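Local coordinates for two-domain protein containing predicted PHP-like metal-dependent phosphoesterase (Bacteroides vulgatus ATCC 8482, PDB 3E38), which binds three zinc ions in a PHP-like domain and is predicted to be a metal-dependent phosphoesterase, possibly with 5'-3' exonuclease activity on nucleic acids, at residues F23-V28 with S193-P198; H56-P61 with I94-A99; L88-E93 with S109-L114; A131-N136 with C162-E167. All coordinates share one frame; numbering follows the deposited sequence.

Contact 1 (F23-V28 with S193-P198); sequences FHMHSV and SDIHQP. With ZN (zinc ion), chain I; ZN (zinc ion), chain J.
The imidazoles of H26 and H196 form an offset stack, planes 24° and centroids 4.3 Å apart. H196 NE2 lies over one face of H26, toward the rim, and H26 CB packs over the H196 ring. At the edge of H26, D194 OD1 and I195 O lie in its plane. The H24 ring carries the D194 carboxylate carbon CG over one face, while H26 NE2 lies at its edge. These groups belong to the trinuclear zinc site of the PHP domain. One zinc ion is bound by H24 NE2 at 2.2 Å, H26 NE2 at 2.2 Å and D194 OD1 at 2.5 Å, with water 1 and E93. H196 NE2 binds a second zinc ion at 2.1 Å, together with D31 and H56. CG of D194 stands anti to its backbone N (chi1 -160°), which sets that carbon over the H24 ring; D194 OD2 is bonded to N170, and H24 ND1 to E167. Two backbone bonds join the loops: D194 N to H24 O at 2.8 Å and H26 N to I195 O at 2.9 Å. M25 CB presses on I195 CG2 at 3.4 Å, and S193 OG, also bonded to D22, accepts from I195 N in an ST turn.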
loop_
_atom_site.group_PDB
_atom_site.type_symbol
_atom_site.label_atom_id
_atom_site.label_comp_id
_atom_site.label_asym_id
_atom_site.label_seq_id
_atom_site.Cartn_x
_atom_site.Cartn_y
_atom_site.Cartn_z
ATOM N N PHE B 23 6.036 7.681 -25.319
ATOM C CA PHE B 23 6.565 7.582 -26.685
ATOM C C PHE B 23 7.877 6.826 -26.806
ATOM O O PHE B 23 8.601 6.972 -27.782
ATOM C CB PHE B 23 6.753 9.000 -27.241
ATOM C CG PHE B 23 5.469 9.801 -27.362
ATOM C CD1 PHE B 23 4.429 9.342 -28.150
ATOM C CD2 PHE B 23 5.343 11.023 -26.751
ATOM C CE1 PHE B 23 3.297 10.069 -28.304
ATOM C CE2 PHE B 23 4.195 11.766 -26.894
ATOM C CZ PHE B 23 3.173 11.284 -27.662
ATOM N N HIS B 24 8.190 6.052 -25.782
ATOM C CA HIS B 24 9.492 5.381 -25.712
ATOM C C HIS B 24 9.475 4.207 -24.757
ATOM O O HIS B 24 9.368 4.339 -23.549
ATOM C CB HIS B 24 10.532 6.402 -25.243
ATOM C CG HIS B 24 11.948 5.952 -25.347
ATOM N ND1 HIS B 24 12.994 6.850 -25.341
ATOM C CD2 HIS B 24 12.498 4.733 -25.534
ATOM C CE1 HIS B 24 14.133 6.199 -25.475
ATOM N NE2 HIS B 24 13.865 4.913 -25.590
HETATM N N MSE B 25 9.558 3.036 -25.343
HETATM C CA MSE B 25 9.560 1.819 -24.573
HETATM C C MSE B 25 10.058 0.664 -25.411
HETATM O O MSE B 25 10.151 0.777 -26.638
HETATM C CB MSE B 25 8.160 1.545 -24.058
HETATM C CG MSE B 25 7.171 1.210 -25.120
HETATM SE SE MSE B 25 5.337 1.161 -24.434
HETATM C CE MSE B 25 5.266 2.968 -23.841
ATOM N N HIS B 26 10.274 -0.449 -24.716
ATOM C CA HIS B 26 10.876 -1.661 -25.278
ATOM C C HIS B 26 10.277 -2.981 -24.901
ATOM O O HIS B 26 9.670 -3.119 -23.867
ATOM C CB HIS B 26 12.342 -1.694 -24.879
ATOM C CG HIS B 26 13.086 -0.476 -25.312
ATOM N ND1 HIS B 26 13.744 -0.388 -26.520
ATOM C CD2 HIS B 26 13.243 0.719 -24.705
ATOM C CE1 HIS B 26 14.308 0.804 -26.617
ATOM N NE2 HIS B 26 14.030 1.488 -25.515
ATOM N N SER B 27 10.431 -3.928 -25.829
ATOM C CA SER B 27 9.960 -5.310 -25.658
ATOM C C SER B 27 11.130 -6.249 -25.934
ATOM O O SER B 27 12.230 -5.816 -26.184
ATOM C CB SER B 27 8.778 -5.663 -26.563
ATOM O OG SER B 27 9.137 -5.922 -27.933
ATOM N N VAL B 28 10.872 -7.538 -25.847
ATOM C CA VAL B 28 11.897 -8.539 -26.074
ATOM C C VAL B 28 12.429 -8.550 -27.536
ATOM O O VAL B 28 13.335 -9.323 -27.879
ATOM C CB VAL B 28 11.339 -9.993 -25.752
ATOM C CG1 VAL B 28 11.169 -10.196 -24.249
ATOM C CG2 VAL B 28 10.075 -10.265 -26.511
ATOM N N SER B 193 8.990 6.758 -20.434
ATOM C CA SER B 193 9.389 5.746 -19.481
ATOM C C SER B 193 10.695 5.112 -19.916
ATOM O O SER B 193 11.587 4.931 -19.127
ATOM C CB SER B 193 8.327 4.650 -19.317
ATOM O OG SER B 193 8.211 3.811 -20.443
ATOM N N ASP B 194 10.813 4.809 -21.197
ATOM C CA ASP B 194 11.985 4.090 -21.675
ATOM C C ASP B 194 12.000 2.729 -20.973
ATOM O O ASP B 194 13.037 2.133 -20.688
ATOM C CB ASP B 194 13.276 4.904 -21.423
ATOM C CG ASP B 194 14.419 4.450 -22.316
ATOM O OD1 ASP B 194 14.228 3.398 -22.986
ATOM O OD2 ASP B 194 15.483 5.144 -22.404
ATOM N N ILE B 195 10.796 2.240 -20.701
ATOM C CA ILE B 195 10.618 0.967 -19.973
ATOM C C ILE B 195 11.168 -0.255 -20.683
ATOM O O ILE B 195 10.920 -0.442 -21.849
ATOM C CB ILE B 195 9.115 0.750 -19.559
ATOM C CG1 ILE B 195 9.015 -0.396 -18.556
ATOM C CG2 ILE B 195 8.185 0.637 -20.783
ATOM C CD1 ILE B 195 9.529 0.019 -17.140
ATOM N N HIS B 196 11.964 -1.042 -19.938
ATOM C CA HIS B 196 12.510 -2.361 -20.382
ATOM C C HIS B 196 11.924 -3.478 -19.548
ATOM O O HIS B 196 11.514 -4.518 -20.050
ATOM C CB HIS B 196 14.035 -2.435 -20.317
ATOM C CG HIS B 196 14.744 -1.493 -21.254
ATOM N ND1 HIS B 196 14.637 -0.121 -21.150
ATOM C CD2 HIS B 196 15.594 -1.724 -22.287
ATOM C CE1 HIS B 196 15.377 0.457 -22.087
ATOM N NE2 HIS B 196 15.986 -0.492 -22.779
ATOM N N GLN B 197 11.853 -3.231 -18.247
ATOM C CA GLN B 197 11.336 -4.206 -17.298
ATOM C C GLN B 197 9.824 -4.214 -17.333
ATOM O O GLN B 197 9.234 -3.407 -18.013
ATOM C CB GLN B 197 11.751 -3.812 -15.880
ATOM C CG GLN B 197 13.215 -3.837 -15.590
ATOM C CD GLN B 197 13.762 -5.241 -15.397
ATOM O OE1 GLN B 197 13.014 -6.222 -15.320
ATOM N NE2 GLN B 197 15.080 -5.342 -15.327
ATOM N N PRO B 198 9.187 -5.161 -16.646
ATOM C CA PRO B 198 7.745 -4.945 -16.444
ATOM C C PRO B 198 7.553 -3.575 -15.740
ATOM O O PRO B 198 8.448 -3.104 -15.019
ATOM C CB PRO B 198 7.319 -6.150 -15.567
ATOM C CG PRO B 198 8.330 -7.246 -15.965
ATOM C CD PRO B 198 9.637 -6.471 -16.155
HETATM ZN ZN ZN I . 15.287 3.294 -25.206
HETATM ZN ZN ZN J . 17.273 -0.325 -24.435
HETATM O O HOH W 1 16.696 4.850 -24.949
#

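Contact 2 (H56-P61 with I94-A99); sequences HIEYRP and ITRAMA. With ZN (zinc ion), chain J.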
loop_
_atom_site.group_PDB
_atom_site.type_symbol
_atom_site.label_atom_id
_atom_site.label_comp_id
_atom_site.label_asym_id
_atom_site.label_seq_id
_atom_site.Cartn_x
_atom_site.Cartn_y
_atom_site.Cartn_z
ATOM N N HIS B 56 15.023 -0.652 -30.364
ATOM C CA HIS B 56 16.322 -0.257 -30.872
ATOM C C HIS B 56 16.418 -0.873 -32.251
ATOM O O HIS B 56 16.048 -2.036 -32.465
ATOM C CB HIS B 56 17.491 -0.820 -30.042
ATOM C CG HIS B 56 17.591 -0.270 -28.661
ATOM N ND1 HIS B 56 18.098 0.986 -28.398
ATOM C CD2 HIS B 56 17.285 -0.813 -27.463
ATOM C CE1 HIS B 56 18.076 1.201 -27.098
ATOM N NE2 HIS B 56 17.578 0.127 -26.506
ATOM N N ILE B 57 16.948 -0.084 -33.167
ATOM C CA ILE B 57 17.206 -0.528 -34.507
ATOM C C ILE B 57 18.493 -1.342 -34.446
ATOM O O ILE B 57 18.529 -2.500 -34.874
ATOM C CB ILE B 57 17.379 0.668 -35.524
ATOM C CG1 ILE B 57 16.025 1.378 -35.747
ATOM C CG2 ILE B 57 18.023 0.175 -36.837
ATOM C CD1 ILE B 57 14.978 0.549 -36.523
ATOM N N GLU B 58 19.512 -0.752 -33.824
ATOM C CA GLU B 58 20.871 -1.325 -33.842
ATOM C C GLU B 58 21.154 -2.338 -32.741
ATOM O O GLU B 58 22.064 -3.135 -32.850
ATOM C CB GLU B 58 21.942 -0.218 -33.772
ATOM C CG GLU B 58 21.878 0.811 -34.886
ATOM C CD GLU B 58 20.844 1.875 -34.642
ATOM O OE1 GLU B 58 20.036 1.695 -33.712
ATOM O OE2 GLU B 58 20.850 2.895 -35.354
ATOM N N TYR B 59 20.354 -2.321 -31.690
ATOM C CA TYR B 59 20.599 -3.189 -30.557
ATOM C C TYR B 59 19.455 -4.137 -30.257
ATOM O O TYR B 59 18.439 -3.760 -29.690
ATOM C CB TYR B 59 20.905 -2.321 -29.350
ATOM C CG TYR B 59 21.308 -3.079 -28.108
ATOM C CD1 TYR B 59 22.415 -3.914 -28.132
ATOM C CD2 TYR B 59 20.616 -2.922 -26.904
ATOM C CE1 TYR B 59 22.822 -4.584 -27.000
ATOM C CE2 TYR B 59 21.016 -3.581 -25.750
ATOM C CZ TYR B 59 22.124 -4.420 -25.818
ATOM O OH TYR B 59 22.568 -5.127 -24.726
ATOM N N ARG B 60 19.701 -5.392 -30.580
ATOM C CA ARG B 60 18.707 -6.497 -30.417
ATOM C C ARG B 60 19.403 -7.733 -29.863
ATOM O O ARG B 60 19.758 -8.663 -30.577
ATOM C CB ARG B 60 18.064 -6.800 -31.781
ATOM C CG ARG B 60 17.252 -5.607 -32.372
ATOM C CD ARG B 60 16.436 -6.023 -33.557
ATOM N NE ARG B 60 17.289 -6.267 -34.713
ATOM C CZ ARG B 60 16.878 -6.853 -35.835
ATOM N NH1 ARG B 60 15.624 -7.303 -35.977
ATOM N NH2 ARG B 60 17.743 -7.018 -36.806
ATOM N N PRO B 61 19.620 -7.741 -28.564
ATOM C CA PRO B 61 20.435 -8.818 -28.032
ATOM C C PRO B 61 19.748 -10.164 -27.973
ATOM O O PRO B 61 20.389 -11.144 -27.614
ATOM C CB PRO B 61 20.732 -8.342 -26.613
ATOM C CG PRO B 61 19.534 -7.531 -26.246
ATOM C CD PRO B 61 19.258 -6.767 -27.540
ATOM N N ILE B 94 16.858 4.928 -32.801
ATOM C CA ILE B 94 18.135 5.010 -33.551
ATOM C C ILE B 94 19.131 5.204 -32.433
ATOM O O ILE B 94 19.164 6.224 -31.761
ATOM C CB ILE B 94 18.177 6.165 -34.581
ATOM C CG1 ILE B 94 16.980 6.091 -35.522
ATOM C CG2 ILE B 94 19.491 6.178 -35.345
ATOM C CD1 ILE B 94 16.696 7.428 -36.293
ATOM N N THR B 95 19.872 4.132 -32.222
ATOM C CA THR B 95 20.773 3.945 -31.127
ATOM C C THR B 95 22.182 4.017 -31.638
ATOM O O THR B 95 22.668 3.113 -32.310
ATOM C CB THR B 95 20.543 2.518 -30.495
ATOM O OG1 THR B 95 19.132 2.228 -30.352
ATOM C CG2 THR B 95 21.236 2.399 -29.163
ATOM N N ARG B 96 22.826 5.123 -31.341
ATOM C CA ARG B 96 24.214 5.326 -31.713
ATOM C C ARG B 96 25.047 5.899 -30.569
ATOM O O ARG B 96 24.551 6.297 -29.551
ATOM C CB ARG B 96 24.267 6.289 -32.884
ATOM C CG ARG B 96 23.462 5.798 -34.067
ATOM C CD ARG B 96 24.185 4.673 -34.815
ATOM N NE ARG B 96 23.408 4.264 -35.982
ATOM C CZ ARG B 96 23.938 3.943 -37.157
ATOM N NH1 ARG B 96 25.244 4.027 -37.343
ATOM N NH2 ARG B 96 23.149 3.613 -38.170
ATOM N N ALA B 97 26.341 5.902 -30.781
ATOM C CA ALA B 97 27.314 6.500 -29.860
ATOM C C ALA B 97 27.055 7.991 -29.756
ATOM O O ALA B 97 26.474 8.592 -30.663
ATOM C CB ALA B 97 28.772 6.249 -30.355
HETATM N N MSE B 98 27.483 8.578 -28.640
HETATM C CA MSE B 98 27.410 10.036 -28.459
HETATM C C MSE B 98 28.651 10.631 -29.102
HETATM O O MSE B 98 29.734 10.158 -28.798
HETATM C CB MSE B 98 27.426 10.414 -26.981
HETATM C CG MSE B 98 27.491 11.915 -26.711
HETATM SE SE MSE B 98 25.793 12.821 -27.179
HETATM C CE MSE B 98 24.556 11.587 -26.253
ATOM N N ALA B 99 28.556 11.634 -29.985
ATOM C CA ALA B 99 27.301 12.217 -30.471
ATOM C C ALA B 99 26.906 11.441 -31.729
ATOM O O ALA B 99 27.753 10.767 -32.328
ATOM C CB ALA B 99 27.476 13.719 -30.757
HETATM ZN ZN ZN J . 17.273 -0.325 -24.435
HETATM O O HOH W 2 20.454 2.266 -38.003
#
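H56 and T95 meet because each first torsion sets its group anti to its own carbonyl carbon: CG in H56 (chi1 -67°) and OG1 in T95 (chi1 -44°). The pair lies at the C-terminal ends of neighbouring parallel strands 50-56 and 87-95, where the PHP domain holds its metals. H56 ND1 donates to T95 OG1 at an unusually short 2.5 Å (N-H...O angle 162°), the oxygen lying close to the ring plane. That bond is second-shell: H56 NE2 binds a zinc ion at 2.1 Å with D31 and H196, so T95 probably helps to fix the rotation of the ring. T95 OG1 is also bonded to E93 O.

E58 holds two donors of segment 94-99. Its OE1 accepts from T95 N at 2.9 Å, and its OE2 forms a salt bridge with R96 NE at 3.0 Å; both donors stand above the carboxylate plane. The carboxylate and guanidinium are nearly perpendicular, and NE makes the direct bond. R96 NH1 and NH2 are hydrogen-bonded to the backbone oxygens of K117 and Q116. Water 2 bridges the pair, donating to E58 OE2 at 2.8 Å and accepting from R96 NH2 at 3.0 Å.

Contact 3 (L88-E93 with S109-L114); sequences LIKGSE and SDSNPL. With ZN (zinc ion), chain I; ZN (zinc ion), chain H.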
loop_
_atom_site.group_PDB
_atom_site.type_symbol
_atom_site.label_atom_id
_atom_site.label_comp_id
_atom_site.label_asym_id
_atom_site.label_seq_id
_atom_site.Cartn_x
_atom_site.Cartn_y
_atom_site.Cartn_z
ATOM N N LEU B 88 -1.699 3.489 -31.130
ATOM C CA LEU B 88 -0.379 2.899 -31.351
ATOM C C LEU B 88 0.387 3.601 -32.458
ATOM O O LEU B 88 0.102 3.463 -33.629
ATOM C CB LEU B 88 -0.556 1.398 -31.619
ATOM C CG LEU B 88 0.573 0.378 -31.701
ATOM C CD1 LEU B 88 1.291 0.163 -30.403
ATOM C CD2 LEU B 88 -0.028 -0.927 -32.170
ATOM N N ILE B 89 1.389 4.337 -32.034
ATOM C CA ILE B 89 2.285 5.103 -32.897
ATOM C C ILE B 89 3.501 4.205 -33.162
ATOM O O ILE B 89 4.215 3.769 -32.249
ATOM C CB ILE B 89 2.693 6.422 -32.188
ATOM C CG1 ILE B 89 1.446 7.202 -31.799
ATOM C CG2 ILE B 89 3.722 7.305 -33.009
ATOM C CD1 ILE B 89 1.730 8.266 -30.717
ATOM N N LYS B 90 3.696 3.901 -34.428
ATOM C CA LYS B 90 4.844 3.144 -34.892
ATOM C C LYS B 90 6.108 3.994 -34.698
ATOM O O LYS B 90 6.172 5.180 -35.033
ATOM C CB LYS B 90 4.676 2.755 -36.355
ATOM C CG LYS B 90 5.938 2.092 -36.934
ATOM C CD LYS B 90 5.777 1.712 -38.416
ATOM C CE LYS B 90 5.240 0.292 -38.599
ATOM N NZ LYS B 90 6.280 -0.708 -38.279
ATOM N N GLY B 91 7.123 3.372 -34.122
ATOM C CA GLY B 91 8.371 4.083 -33.905
ATOM C C GLY B 91 9.486 3.134 -33.617
ATOM O O GLY B 91 9.281 1.898 -33.443
ATOM N N SER B 92 10.645 3.775 -33.546
ATOM C CA SER B 92 11.920 3.128 -33.325
ATOM C C SER B 92 12.948 4.054 -32.740
ATOM O O SER B 92 12.903 5.300 -32.888
ATOM C CB SER B 92 12.512 2.600 -34.650
ATOM O OG SER B 92 11.690 1.612 -35.276
ATOM N N GLU B 93 13.934 3.383 -32.161
ATOM C CA GLU B 93 15.071 4.018 -31.517
ATOM C C GLU B 93 16.393 3.817 -32.247
ATOM O O GLU B 93 16.970 2.722 -32.280
ATOM C CB GLU B 93 15.220 3.552 -30.050
ATOM C CG GLU B 93 16.225 4.451 -29.330
ATOM C CD GLU B 93 16.423 4.111 -27.894
ATOM O OE1 GLU B 93 15.963 3.078 -27.312
ATOM O OE2 GLU B 93 17.037 4.949 -27.316
ATOM N N SER B 109 6.278 4.892 -40.902
ATOM C CA SER B 109 5.431 4.009 -41.712
ATOM C C SER B 109 6.116 2.651 -41.852
ATOM O O SER B 109 5.475 1.603 -41.962
ATOM C CB SER B 109 5.131 4.624 -43.076
ATOM O OG SER B 109 6.315 4.834 -43.811
ATOM N N ASP B 110 7.436 2.682 -41.761
ATOM C CA ASP B 110 8.249 1.466 -41.871
ATOM C C ASP B 110 9.584 1.634 -41.130
ATOM O O ASP B 110 10.376 2.568 -41.394
ATOM C CB ASP B 110 8.416 1.148 -43.392
ATOM C CG ASP B 110 9.153 -0.141 -43.659
ATOM O OD1 ASP B 110 9.583 -0.835 -42.708
ATOM O OD2 ASP B 110 9.327 -0.465 -44.833
ATOM N N SER B 111 9.815 0.735 -40.184
ATOM C CA SER B 111 11.005 0.784 -39.310
ATOM C C SER B 111 12.290 0.304 -39.972
ATOM O O SER B 111 13.384 0.856 -39.761
ATOM C CB SER B 111 10.763 0.008 -38.006
ATOM O OG SER B 111 9.804 0.697 -37.171
ATOM N N ASN B 112 12.100 -0.658 -40.854
ATOM C CA ASN B 112 13.212 -1.353 -41.532
ATOM C C ASN B 112 14.253 -0.467 -42.205
ATOM O O ASN B 112 15.451 -0.722 -42.108
ATOM C CB ASN B 112 12.660 -2.325 -42.552
ATOM C CG ASN B 112 12.147 -3.574 -41.907
ATOM O OD1 ASN B 112 12.612 -3.940 -40.833
ATOM N ND2 ASN B 112 11.210 -4.248 -42.559
ATOM N N PRO B 113 13.798 0.548 -42.923
ATOM C CA PRO B 113 14.753 1.388 -43.622
ATOM C C PRO B 113 15.675 2.163 -42.702
ATOM O O PRO B 113 16.661 2.729 -43.175
ATOM C CB PRO B 113 13.846 2.373 -44.401
ATOM C CG PRO B 113 12.592 1.664 -44.578
ATOM C CD PRO B 113 12.427 0.736 -43.424
ATOM N N LEU B 114 15.340 2.205 -41.407
ATOM C CA LEU B 114 16.179 2.960 -40.434
ATOM C C LEU B 114 17.514 2.229 -40.117
ATOM O O LEU B 114 18.467 2.783 -39.565
ATOM C CB LEU B 114 15.425 3.324 -39.149
ATOM C CG LEU B 114 14.490 4.521 -39.265
ATOM C CD1 LEU B 114 13.496 4.367 -40.450
ATOM C CD2 LEU B 114 13.773 4.754 -37.903
HETATM ZN ZN ZN I . 15.287 3.294 -25.206
HETATM ZN ZN ZN H . 18.390 4.976 -25.576
HETATM O O HOH W 3 7.847 -0.837 -35.724
HETATM O O HOH W 1 16.696 4.850 -24.949
#
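Strand 87-95 of the mixed sheet in the PHP domain meets the loop between strand 102-106 and helix 119-128 through S92 and K90, which touch S111, L114 and S109. The two serine hydroxyls stand 2.8 Å apart, S92 OG to S111 OG, a hydrogen bond whose direction is not settled. S92 CB also rests on L114 CD2 at 4.1 Å.

The aliphatic part of K90 runs over the loop backbone, with CD 3.6 Å from S109 O. Its chain then bends at chi3 and chi4, and NZ bonds to water 3 at 3.0 Å and to N71 OD1. Water 3 is also hydrogen-bonded to S111 OG at 2.9 Å, which ties the ammonium to the serine pair indirectly. An alanine at K90 would probably leave N71 OD1 and water 3 without the ammonium and open a gap beside the carbonyl of S109. Within the loop, D110 OD1 accepts from N112 N in an Asx turn, and D110 is also bonded to N71.

E93, next to S92, turns away from the loop, and its carboxylate bridges two zinc ions, OE1 to one at 2.2 Å and OE2 to the other at 2.2 Å. Around the contact, K90 also touches F74 of helix 72-83, S92 pairs through its backbone with A105, and L114 packs against A105 of strand 102-106.

Contact 4 (A131-N136 with C162-E167); sequences AFMFWN and CMHGIE
H164 meets M133 through ring and backbone. M133 N donates to H164 ND1 at 2.9 Å, in the imidazole plane and nearly straight at 167°. M133 O accepts two donors, H164 N at 2.6 Å and the longer G165 N at 3.3 Å. H164 CB also lies over one face of the F132 ring, 3.8 Å from its centroid. CG of H164 is anti to its carbonyl carbon (chi1 -52°), which sets that carbon near M133 N. An alanine at H164 would probably leave M133 N without its acceptor and open a gap beside M133 CE.

From there the parallel ladder of a beta-alpha-beta unit begins, strands 132-135 and 165-170 being connected through helix 152-159. W135 N donates to G165 O at 3.0 Å, and E167 N to W135 O at 2.9 Å. The W135 side chain runs beside I166, CB to CG2 at 4.1 Å, and stacks on F103 and H154. F134 turns its ring edge to E167 OE2 at 3.6 Å. That carboxylate is second-shell: OE2 is hydrogen-bonded to T192 and the zinc ligand H24, OE1 to N170. N136 ND2 bonds to N104 and to the zinc ligand E93.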
loop_
_atom_site.group_PDB
_atom_site.type_symbol
_atom_site.label_atom_id
_atom_site.label_comp_id
_atom_site.label_asym_id
_atom_site.label_seq_id
_atom_site.Cartn_x
_atom_site.Cartn_y
_atom_site.Cartn_z
ATOM N N ALA B 131 8.796 11.447 -40.197
ATOM C CA ALA B 131 8.761 11.092 -38.759
ATOM C C ALA B 131 8.910 12.276 -37.814
ATOM O O ALA B 131 9.621 13.243 -38.118
ATOM C CB ALA B 131 9.890 10.105 -38.435
ATOM N N PHE B 132 8.272 12.156 -36.646
ATOM C CA PHE B 132 8.484 13.131 -35.560
ATOM C C PHE B 132 9.670 12.573 -34.773
ATOM O O PHE B 132 9.681 11.419 -34.336
ATOM C CB PHE B 132 7.257 13.353 -34.702
ATOM C CG PHE B 132 7.472 14.344 -33.582
ATOM C CD1 PHE B 132 7.965 13.908 -32.332
ATOM C CD2 PHE B 132 7.158 15.704 -33.751
ATOM C CE1 PHE B 132 8.163 14.808 -31.279
ATOM C CE2 PHE B 132 7.346 16.622 -32.699
ATOM C CZ PHE B 132 7.847 16.160 -31.447
HETATM N N MSE B 133 10.711 13.388 -34.699
HETATM C CA MSE B 133 11.995 12.956 -34.126
HETATM C C MSE B 133 12.425 13.700 -32.900
HETATM O O MSE B 133 12.441 14.928 -32.872
HETATM C CB MSE B 133 13.097 13.096 -35.194
HETATM C CG MSE B 133 13.005 11.969 -36.262
HETATM SE SE MSE B 133 13.965 12.341 -37.889
HETATM C CE MSE B 133 12.754 13.627 -38.703
ATOM N N PHE B 134 12.823 12.941 -31.887
ATOM C CA PHE B 134 13.344 13.583 -30.691
ATOM C C PHE B 134 14.586 12.936 -30.089
ATOM O O PHE B 134 14.815 11.759 -30.198
ATOM C CB PHE B 134 12.241 13.774 -29.647
ATOM C CG PHE B 134 11.587 12.494 -29.183
ATOM C CD1 PHE B 134 12.102 11.787 -28.103
ATOM C CD2 PHE B 134 10.436 12.025 -29.806
ATOM C CE1 PHE B 134 11.468 10.614 -27.645
ATOM C CE2 PHE B 134 9.791 10.865 -29.358
ATOM C CZ PHE B 134 10.318 10.155 -28.272
ATOM N N TRP B 135 15.424 13.789 -29.519
ATOM C CA TRP B 135 16.628 13.361 -28.810
ATOM C C TRP B 135 16.272 12.693 -27.457
ATOM O O TRP B 135 15.587 13.270 -26.592
ATOM C CB TRP B 135 17.555 14.562 -28.654
ATOM C CG TRP B 135 18.858 14.288 -28.043
ATOM C CD1 TRP B 135 19.468 13.080 -27.895
ATOM C CD2 TRP B 135 19.802 15.274 -27.604
ATOM N NE1 TRP B 135 20.714 13.242 -27.336
ATOM C CE2 TRP B 135 20.945 14.584 -27.155
ATOM C CE3 TRP B 135 19.781 16.664 -27.540
ATOM C CZ2 TRP B 135 22.057 15.242 -26.626
ATOM C CZ3 TRP B 135 20.885 17.322 -27.048
ATOM C CH2 TRP B 135 22.010 16.607 -26.584
ATOM N N ASN B 136 16.739 11.450 -27.308
ATOM C CA ASN B 136 16.550 10.687 -26.075
ATOM C C ASN B 136 17.649 10.900 -25.026
ATOM O O ASN B 136 18.827 10.988 -25.330
ATOM C CB ASN B 136 16.450 9.172 -26.340
ATOM C CG ASN B 136 15.382 8.810 -27.327
ATOM O OD1 ASN B 136 14.388 9.511 -27.476
ATOM N ND2 ASN B 136 15.591 7.707 -28.025
ATOM N N CYS B 162 15.739 17.293 -38.293
ATOM C CA CYS B 162 15.743 15.940 -37.697
ATOM C C CYS B 162 15.643 15.898 -36.190
ATOM O O CYS B 162 15.903 14.854 -35.585
ATOM C CB CYS B 162 16.979 15.175 -38.115
ATOM S SG CYS B 162 16.848 14.681 -39.804
HETATM N N MSE B 163 15.291 17.044 -35.612
HETATM C CA MSE B 163 15.055 17.170 -34.168
HETATM C C MSE B 163 13.825 18.038 -33.916
HETATM O O MSE B 163 13.853 19.235 -34.141
HETATM C CB MSE B 163 16.272 17.789 -33.438
HETATM C CG MSE B 163 16.174 17.625 -31.917
HETATM SE SE MSE B 163 17.462 18.616 -30.827
HETATM C CE MSE B 163 19.129 17.959 -31.590
ATOM N N HIS B 164 12.754 17.435 -33.442
ATOM C CA HIS B 164 11.522 18.188 -33.184
ATOM C C HIS B 164 11.239 18.352 -31.680
ATOM O O HIS B 164 10.433 19.194 -31.237
ATOM C CB HIS B 164 10.362 17.518 -33.903
ATOM C CG HIS B 164 10.638 17.272 -35.351
ATOM N ND1 HIS B 164 10.815 16.010 -35.875
ATOM C CD2 HIS B 164 10.808 18.140 -36.380
ATOM C CE1 HIS B 164 11.074 16.112 -37.166
ATOM N NE2 HIS B 164 11.077 17.393 -37.497
ATOM N N GLY B 165 11.942 17.531 -30.916
ATOM C CA GLY B 165 11.831 17.537 -29.472
ATOM C C GLY B 165 13.015 16.922 -28.811
ATOM O O GLY B 165 13.954 16.443 -29.467
ATOM N N ILE B 166 12.979 17.010 -27.497
ATOM C CA ILE B 166 14.002 16.419 -26.635
ATOM C C ILE B 166 13.330 15.910 -25.409
ATOM O O ILE B 166 12.400 16.534 -24.924
ATOM C CB ILE B 166 15.023 17.441 -26.154
ATOM C CG1 ILE B 166 15.526 18.264 -27.316
ATOM C CG2 ILE B 166 16.205 16.768 -25.422
ATOM C CD1 ILE B 166 16.545 19.318 -26.869
ATOM N N GLU B 167 13.768 14.742 -24.960
ATOM C CA GLU B 167 13.316 14.188 -23.693
ATOM C C GLU B 167 13.891 15.031 -22.571
ATOM O O GLU B 167 15.122 15.250 -22.483
ATOM C CB GLU B 167 13.752 12.744 -23.528
ATOM C CG GLU B 167 12.944 11.790 -24.367
ATOM C CD GLU B 167 13.304 10.316 -24.097
ATOM O OE1 GLU B 167 14.435 10.079 -23.597
ATOM O OE2 GLU B 167 12.482 9.413 -24.427
#

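In the fold
Contacts 2, 3 and 4 all lie along the chain inside the long loop closed by contact 1. Contacts 2 and 3 interleave, and contact 4 follows both. Their centres are 14 to 18 Å apart, and contacts 2, 3 and 4 all reach the same mixed sheet, the first two sharing strand 87-95. The zinc site ties them together: contacts 1 and 2 meet at one ion, contacts 1 and 3 at another, and E93 of contact 3 lies against H26 and H56. Contact 4 supplies second-shell bonds to ligands of contacts 1 and 3. Ligands far apart in sequence thus converge on one trinuclear centre, consistent with the predicted phosphoesterase activity.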